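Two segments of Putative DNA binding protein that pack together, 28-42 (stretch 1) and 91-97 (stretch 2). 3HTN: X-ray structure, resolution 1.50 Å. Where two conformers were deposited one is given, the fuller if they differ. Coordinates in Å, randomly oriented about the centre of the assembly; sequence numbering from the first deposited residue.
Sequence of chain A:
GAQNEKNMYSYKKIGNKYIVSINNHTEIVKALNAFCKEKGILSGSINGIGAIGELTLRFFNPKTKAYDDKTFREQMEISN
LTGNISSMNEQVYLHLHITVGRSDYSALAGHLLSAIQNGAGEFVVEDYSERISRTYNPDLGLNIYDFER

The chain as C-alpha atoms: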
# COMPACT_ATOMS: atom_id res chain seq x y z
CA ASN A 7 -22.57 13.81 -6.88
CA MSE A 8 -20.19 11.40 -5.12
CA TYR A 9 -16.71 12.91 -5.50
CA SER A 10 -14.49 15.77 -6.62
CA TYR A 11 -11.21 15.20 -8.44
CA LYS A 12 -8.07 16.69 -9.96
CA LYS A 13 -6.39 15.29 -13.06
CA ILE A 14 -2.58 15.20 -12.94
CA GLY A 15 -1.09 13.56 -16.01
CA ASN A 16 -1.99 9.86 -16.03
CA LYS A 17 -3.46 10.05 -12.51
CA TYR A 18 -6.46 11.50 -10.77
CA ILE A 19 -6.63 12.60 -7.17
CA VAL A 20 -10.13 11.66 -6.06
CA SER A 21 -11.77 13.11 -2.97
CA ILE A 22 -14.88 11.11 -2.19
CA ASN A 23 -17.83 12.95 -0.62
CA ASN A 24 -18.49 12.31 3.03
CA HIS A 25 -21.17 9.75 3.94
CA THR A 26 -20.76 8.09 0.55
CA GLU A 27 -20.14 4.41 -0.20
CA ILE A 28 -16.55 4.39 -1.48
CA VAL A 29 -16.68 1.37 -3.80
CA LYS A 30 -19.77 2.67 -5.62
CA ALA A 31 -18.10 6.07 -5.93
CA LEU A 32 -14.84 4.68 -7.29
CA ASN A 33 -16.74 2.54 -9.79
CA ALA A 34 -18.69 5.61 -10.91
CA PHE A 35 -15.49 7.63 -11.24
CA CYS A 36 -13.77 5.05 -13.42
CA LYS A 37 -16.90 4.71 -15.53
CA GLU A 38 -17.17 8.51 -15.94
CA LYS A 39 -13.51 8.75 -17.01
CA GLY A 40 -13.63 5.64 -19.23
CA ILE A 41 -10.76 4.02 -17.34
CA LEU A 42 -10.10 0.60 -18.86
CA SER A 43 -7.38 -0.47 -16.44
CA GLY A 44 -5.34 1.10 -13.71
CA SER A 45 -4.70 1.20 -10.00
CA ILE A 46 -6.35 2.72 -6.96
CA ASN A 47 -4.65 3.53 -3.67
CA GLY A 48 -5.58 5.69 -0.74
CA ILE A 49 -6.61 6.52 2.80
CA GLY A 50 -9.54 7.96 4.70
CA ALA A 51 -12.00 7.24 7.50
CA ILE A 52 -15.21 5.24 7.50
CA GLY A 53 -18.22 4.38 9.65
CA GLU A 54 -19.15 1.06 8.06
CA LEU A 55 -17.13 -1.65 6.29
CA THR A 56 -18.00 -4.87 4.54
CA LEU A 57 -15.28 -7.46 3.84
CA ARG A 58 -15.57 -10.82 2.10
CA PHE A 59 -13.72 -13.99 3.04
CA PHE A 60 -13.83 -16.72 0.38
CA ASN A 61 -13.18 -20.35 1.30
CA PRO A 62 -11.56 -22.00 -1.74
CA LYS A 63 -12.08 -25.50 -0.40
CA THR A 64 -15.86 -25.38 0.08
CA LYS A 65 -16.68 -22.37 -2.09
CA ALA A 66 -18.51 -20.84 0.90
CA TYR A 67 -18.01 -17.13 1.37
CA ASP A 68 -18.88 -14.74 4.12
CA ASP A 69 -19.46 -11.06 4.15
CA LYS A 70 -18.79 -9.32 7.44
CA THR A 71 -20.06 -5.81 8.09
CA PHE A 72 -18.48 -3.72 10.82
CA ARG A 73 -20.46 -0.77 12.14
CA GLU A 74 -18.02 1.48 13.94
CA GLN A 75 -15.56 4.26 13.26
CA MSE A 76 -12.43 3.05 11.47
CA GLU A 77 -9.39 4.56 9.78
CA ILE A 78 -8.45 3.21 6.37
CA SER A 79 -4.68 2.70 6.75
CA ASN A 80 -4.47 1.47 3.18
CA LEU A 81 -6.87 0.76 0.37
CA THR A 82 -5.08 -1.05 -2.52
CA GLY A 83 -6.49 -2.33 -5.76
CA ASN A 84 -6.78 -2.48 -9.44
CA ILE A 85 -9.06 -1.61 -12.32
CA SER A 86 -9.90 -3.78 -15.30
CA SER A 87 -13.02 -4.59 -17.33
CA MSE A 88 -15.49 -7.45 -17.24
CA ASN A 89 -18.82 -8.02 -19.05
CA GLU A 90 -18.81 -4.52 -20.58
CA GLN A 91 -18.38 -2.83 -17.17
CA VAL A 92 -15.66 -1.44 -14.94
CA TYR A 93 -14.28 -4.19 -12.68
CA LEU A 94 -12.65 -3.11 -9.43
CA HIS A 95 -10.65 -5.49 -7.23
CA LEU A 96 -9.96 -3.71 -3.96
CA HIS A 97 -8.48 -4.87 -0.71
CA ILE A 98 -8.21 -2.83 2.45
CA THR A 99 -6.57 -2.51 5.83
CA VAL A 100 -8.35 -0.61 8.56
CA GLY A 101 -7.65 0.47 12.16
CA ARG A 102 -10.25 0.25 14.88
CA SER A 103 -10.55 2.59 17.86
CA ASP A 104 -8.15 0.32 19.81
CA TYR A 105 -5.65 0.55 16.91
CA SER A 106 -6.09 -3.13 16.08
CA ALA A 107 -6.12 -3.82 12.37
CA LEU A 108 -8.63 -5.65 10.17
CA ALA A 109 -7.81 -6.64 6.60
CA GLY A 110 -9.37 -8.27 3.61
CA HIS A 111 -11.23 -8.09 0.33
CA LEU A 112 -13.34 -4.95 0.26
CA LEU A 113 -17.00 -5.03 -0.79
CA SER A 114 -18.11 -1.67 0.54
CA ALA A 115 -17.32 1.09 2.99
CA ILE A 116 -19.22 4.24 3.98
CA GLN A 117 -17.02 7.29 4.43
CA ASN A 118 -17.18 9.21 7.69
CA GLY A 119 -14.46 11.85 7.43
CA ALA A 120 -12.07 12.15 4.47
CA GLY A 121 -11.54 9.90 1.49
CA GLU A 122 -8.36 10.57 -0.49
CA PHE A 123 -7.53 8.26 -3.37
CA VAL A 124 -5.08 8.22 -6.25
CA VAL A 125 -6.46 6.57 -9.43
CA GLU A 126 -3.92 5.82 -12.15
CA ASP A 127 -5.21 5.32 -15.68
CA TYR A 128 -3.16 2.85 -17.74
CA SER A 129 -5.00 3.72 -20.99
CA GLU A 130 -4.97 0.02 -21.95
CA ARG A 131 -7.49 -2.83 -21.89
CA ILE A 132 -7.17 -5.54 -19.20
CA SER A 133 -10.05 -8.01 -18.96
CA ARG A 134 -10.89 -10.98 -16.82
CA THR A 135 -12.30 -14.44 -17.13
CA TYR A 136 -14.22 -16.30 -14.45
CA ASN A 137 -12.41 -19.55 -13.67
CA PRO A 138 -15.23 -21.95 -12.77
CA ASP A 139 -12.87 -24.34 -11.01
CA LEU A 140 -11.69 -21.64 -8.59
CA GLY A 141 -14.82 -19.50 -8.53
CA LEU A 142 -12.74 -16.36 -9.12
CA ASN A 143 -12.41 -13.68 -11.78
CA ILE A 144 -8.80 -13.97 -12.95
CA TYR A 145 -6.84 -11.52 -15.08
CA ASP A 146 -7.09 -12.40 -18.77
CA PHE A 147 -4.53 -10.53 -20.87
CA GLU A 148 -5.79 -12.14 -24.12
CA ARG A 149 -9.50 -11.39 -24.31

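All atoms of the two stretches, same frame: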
# COMPACT_ATOMS: atom_id res chain seq x y z
N ILE A 28 -17.80 4.16 -0.73
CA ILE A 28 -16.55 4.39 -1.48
C ILE A 28 -16.40 3.54 -2.75
O ILE A 28 -15.88 4.01 -3.77
CB ILE A 28 -15.36 4.20 -0.53
CG1 ILE A 28 -15.36 5.32 0.52
CG2 ILE A 28 -14.02 4.18 -1.29
CD1 ILE A 28 -14.40 5.08 1.68
N VAL A 29 -16.84 2.29 -2.68
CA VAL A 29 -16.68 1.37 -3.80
C VAL A 29 -17.58 1.80 -4.96
O VAL A 29 -17.12 1.90 -6.09
CB VAL A 29 -16.90 -0.10 -3.37
CG1 VAL A 29 -16.82 -1.01 -4.60
CG2 VAL A 29 -15.89 -0.50 -2.30
N LYS A 30 -18.83 2.12 -4.65
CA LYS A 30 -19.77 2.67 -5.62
C LYS A 30 -19.20 3.94 -6.26
O LYS A 30 -19.26 4.11 -7.47
CB LYS A 30 -21.10 3.00 -4.92
CG LYS A 30 -22.24 3.48 -5.83
CD LYS A 30 -23.44 3.92 -5.01
CE LYS A 30 -24.49 4.62 -5.88
NZ LYS A 30 -25.65 5.13 -5.07
N ALA A 31 -18.66 4.82 -5.43
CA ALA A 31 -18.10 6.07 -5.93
C ALA A 31 -16.91 5.84 -6.84
O ALA A 31 -16.79 6.45 -7.90
CB ALA A 31 -17.72 7.00 -4.77
N LEU A 32 -16.00 4.96 -6.44
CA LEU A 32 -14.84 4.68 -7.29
C LEU A 32 -15.24 4.04 -8.60
O LEU A 32 -14.66 4.37 -9.65
CB LEU A 32 -13.81 3.82 -6.55
CG LEU A 32 -13.09 4.51 -5.40
CD1 LEU A 32 -12.39 3.50 -4.50
CD2 LEU A 32 -12.07 5.57 -5.86
N ASN A 33 -16.22 3.14 -8.56
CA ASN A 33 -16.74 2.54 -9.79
C ASN A 33 -17.25 3.63 -10.71
O ASN A 33 -16.86 3.71 -11.88
CB ASN A 33 -17.86 1.53 -9.51
CG ASN A 33 -17.34 0.15 -9.17
OD1 ASN A 33 -16.89 -0.59 -10.04
ND2 ASN A 33 -17.41 -0.21 -7.90
N ALA A 34 -18.08 4.51 -10.15
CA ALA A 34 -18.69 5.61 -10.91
C ALA A 34 -17.63 6.55 -11.52
O ALA A 34 -17.77 6.99 -12.67
CB ALA A 34 -19.64 6.38 -10.01
N PHE A 35 -16.58 6.82 -10.75
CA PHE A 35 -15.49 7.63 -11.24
C PHE A 35 -14.81 7.02 -12.46
O PHE A 35 -14.60 7.67 -13.46
CB PHE A 35 -14.44 7.83 -10.15
CG PHE A 35 -13.32 8.67 -10.61
CD1 PHE A 35 -13.49 10.02 -10.70
CD2 PHE A 35 -12.13 8.10 -11.04
CE1 PHE A 35 -12.49 10.82 -11.20
CE2 PHE A 35 -11.15 8.88 -11.56
CZ PHE A 35 -11.32 10.24 -11.61
N CYS A 36 -14.44 5.75 -12.34
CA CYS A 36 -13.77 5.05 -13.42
C CYS A 36 -14.66 4.97 -14.65
O CYS A 36 -14.18 5.10 -15.78
CB CYS A 36 -13.36 3.64 -12.99
SG CYS A 36 -12.09 3.61 -11.72
N LYS A 37 -15.95 4.74 -14.43
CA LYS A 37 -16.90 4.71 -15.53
C LYS A 37 -16.96 6.09 -16.20
O LYS A 37 -16.86 6.19 -17.43
CB LYS A 37 -18.28 4.30 -15.03
CG LYS A 37 -19.33 4.24 -16.14
CD LYS A 37 -20.64 3.64 -15.67
CE LYS A 37 -21.71 3.78 -16.77
NZ LYS A 37 -22.99 3.13 -16.37
N GLU A 38 -17.10 7.15 -15.40
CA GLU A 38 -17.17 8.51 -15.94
C GLU A 38 -15.94 8.84 -16.80
O GLU A 38 -16.07 9.47 -17.86
CB GLU A 38 -17.26 9.55 -14.81
CG GLU A 38 -17.30 11.00 -15.33
CD GLU A 38 -17.22 12.11 -14.26
OE1 GLU A 38 -17.21 11.83 -13.05
OE2 GLU A 38 -17.19 13.30 -14.68
N LYS A 39 -14.77 8.43 -16.33
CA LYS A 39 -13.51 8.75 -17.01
C LYS A 39 -13.09 7.70 -18.03
O LYS A 39 -12.07 7.88 -18.69
CB LYS A 39 -12.40 9.00 -15.99
CG LYS A 39 -12.67 10.19 -15.06
CD LYS A 39 -12.79 11.49 -15.87
CE LYS A 39 -12.97 12.71 -15.04
NZ LYS A 39 -13.10 13.91 -15.94
N GLY A 40 -13.91 6.67 -18.23
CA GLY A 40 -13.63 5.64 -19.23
C GLY A 40 -12.34 4.89 -18.97
O GLY A 40 -11.64 4.52 -19.91
N ILE A 41 -12.02 4.65 -17.69
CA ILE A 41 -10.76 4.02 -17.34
C ILE A 41 -10.89 2.52 -17.58
O ILE A 41 -11.74 1.87 -17.00
CB ILE A 41 -10.35 4.30 -15.91
CG1 ILE A 41 -10.16 5.81 -15.72
CG2 ILE A 41 -9.07 3.57 -15.60
CD1 ILE A 41 -9.83 6.23 -14.31
N LEU A 42 -10.04 2.01 -18.46
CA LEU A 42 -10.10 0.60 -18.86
C LEU A 42 -9.33 -0.30 -17.91
O LEU A 42 -9.71 -1.45 -17.70
CB LEU A 42 -9.55 0.47 -20.28
CG LEU A 42 -10.22 1.32 -21.36
CD1 LEU A 42 -9.49 1.15 -22.67
CD2 LEU A 42 -11.68 0.92 -21.46
N GLN A 91 -18.27 -3.74 -18.29
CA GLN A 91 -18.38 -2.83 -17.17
C GLN A 91 -17.02 -2.70 -16.51
O GLN A 91 -16.14 -3.56 -16.71
CB GLN A 91 -19.41 -3.34 -16.16
CG GLN A 91 -20.84 -3.53 -16.74
N VAL A 92 -16.84 -1.61 -15.78
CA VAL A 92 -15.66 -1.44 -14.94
C VAL A 92 -15.64 -2.60 -13.95
O VAL A 92 -16.69 -2.96 -13.39
CB VAL A 92 -15.68 -0.08 -14.19
CG1 VAL A 92 -14.62 -0.04 -13.07
CG2 VAL A 92 -15.48 1.08 -15.16
N TYR A 93 -14.46 -3.16 -13.69
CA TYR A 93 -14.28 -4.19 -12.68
C TYR A 93 -13.21 -3.70 -11.72
O TYR A 93 -12.08 -3.46 -12.13
CB TYR A 93 -13.85 -5.51 -13.31
CG TYR A 93 -13.87 -6.63 -12.30
CD1 TYR A 93 -12.76 -6.95 -11.55
CD2 TYR A 93 -15.02 -7.37 -12.09
CE1 TYR A 93 -12.77 -7.98 -10.64
CE2 TYR A 93 -15.05 -8.41 -11.16
CZ TYR A 93 -13.92 -8.71 -10.43
OH TYR A 93 -13.93 -9.73 -9.51
N LEU A 94 -13.59 -3.50 -10.46
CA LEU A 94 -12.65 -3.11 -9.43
C LEU A 94 -12.35 -4.30 -8.53
O LEU A 94 -13.25 -5.03 -8.15
CB LEU A 94 -13.24 -2.01 -8.56
CG LEU A 94 -13.57 -0.71 -9.26
CD1 LEU A 94 -13.98 0.34 -8.23
CD2 LEU A 94 -12.39 -0.26 -10.07
N HIS A 95 -11.08 -4.50 -8.20
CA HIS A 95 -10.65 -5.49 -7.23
C HIS A 95 -9.86 -4.72 -6.18
O HIS A 95 -8.77 -4.27 -6.46
CB HIS A 95 -9.82 -6.57 -7.91
CG HIS A 95 -9.47 -7.71 -7.01
ND1 HIS A 95 -8.42 -8.56 -7.29
CD2 HIS A 95 -9.97 -8.10 -5.82
CE1 HIS A 95 -8.33 -9.46 -6.31
NE2 HIS A 95 -9.27 -9.21 -5.42
N LEU A 96 -10.47 -4.56 -5.01
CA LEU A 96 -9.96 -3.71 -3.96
C LEU A 96 -9.84 -4.48 -2.68
O LEU A 96 -10.76 -5.18 -2.28
CB LEU A 96 -10.93 -2.53 -3.73
CG LEU A 96 -11.32 -1.69 -4.95
CD1 LEU A 96 -12.31 -0.59 -4.55
CD2 LEU A 96 -10.07 -1.12 -5.64
N HIS A 97 -8.68 -4.38 -2.04
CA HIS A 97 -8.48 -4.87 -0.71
C HIS A 97 -8.21 -3.69 0.22
O HIS A 97 -7.94 -2.57 -0.22
CB HIS A 97 -7.32 -5.86 -0.67
CG HIS A 97 -7.62 -7.20 -1.28
ND1 HIS A 97 -6.85 -8.31 -1.04
CD2 HIS A 97 -8.63 -7.61 -2.09
CE1 HIS A 97 -7.36 -9.34 -1.70
NE2 HIS A 97 -8.48 -8.95 -2.29
O HOH W 1 -16.41 -3.31 -10.15

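A helix lies across one face of a strand, its axis 8.6 Å away at closest approach and running at 136° to it. The strand's alternation sets the pattern: Val92, Leu94 and Leu96 point toward the helix, while the residues between them do not.

Val29 opens the contact from the side, its CG2 4.2 Å from Leu96 CD1. One turn on, Leu32 points toward the strand and bridges two leucines: its CB lies 3.9 Å from Leu94 CD1 and its CD1 4.1 Å from Leu96 CD1. A branched aliphatic chain suits this buried spot.

Asn33 brings a polar side chain into the contact. Its ND2 donates to Val29 O (2.8 Å), a carbonyl one turn back, while its OD1 accepts from a water at 2.8 Å. That water also accepts from Leu94 N at 2.8 Å and donates to Val92 O at 3.3 Å, so it joins helix to strand where no direct hydrogen bond does.

Cys36 points toward the strand and sets its CB 3.9 Å from Val92 CG1 and its SG 4.2 Å from Leu94 CD2. Lys37 lends its first carbon, CB, 4.3 Å from Val92 CG2, then extends away, with all four chi angles t, leaving its amine exposed. Gly40 is the first residue to leave helical phi/psi, in a Schellman motif; its positive phi favours glycine. Ile41 O comes within 4.2 Å of Val92 CG2.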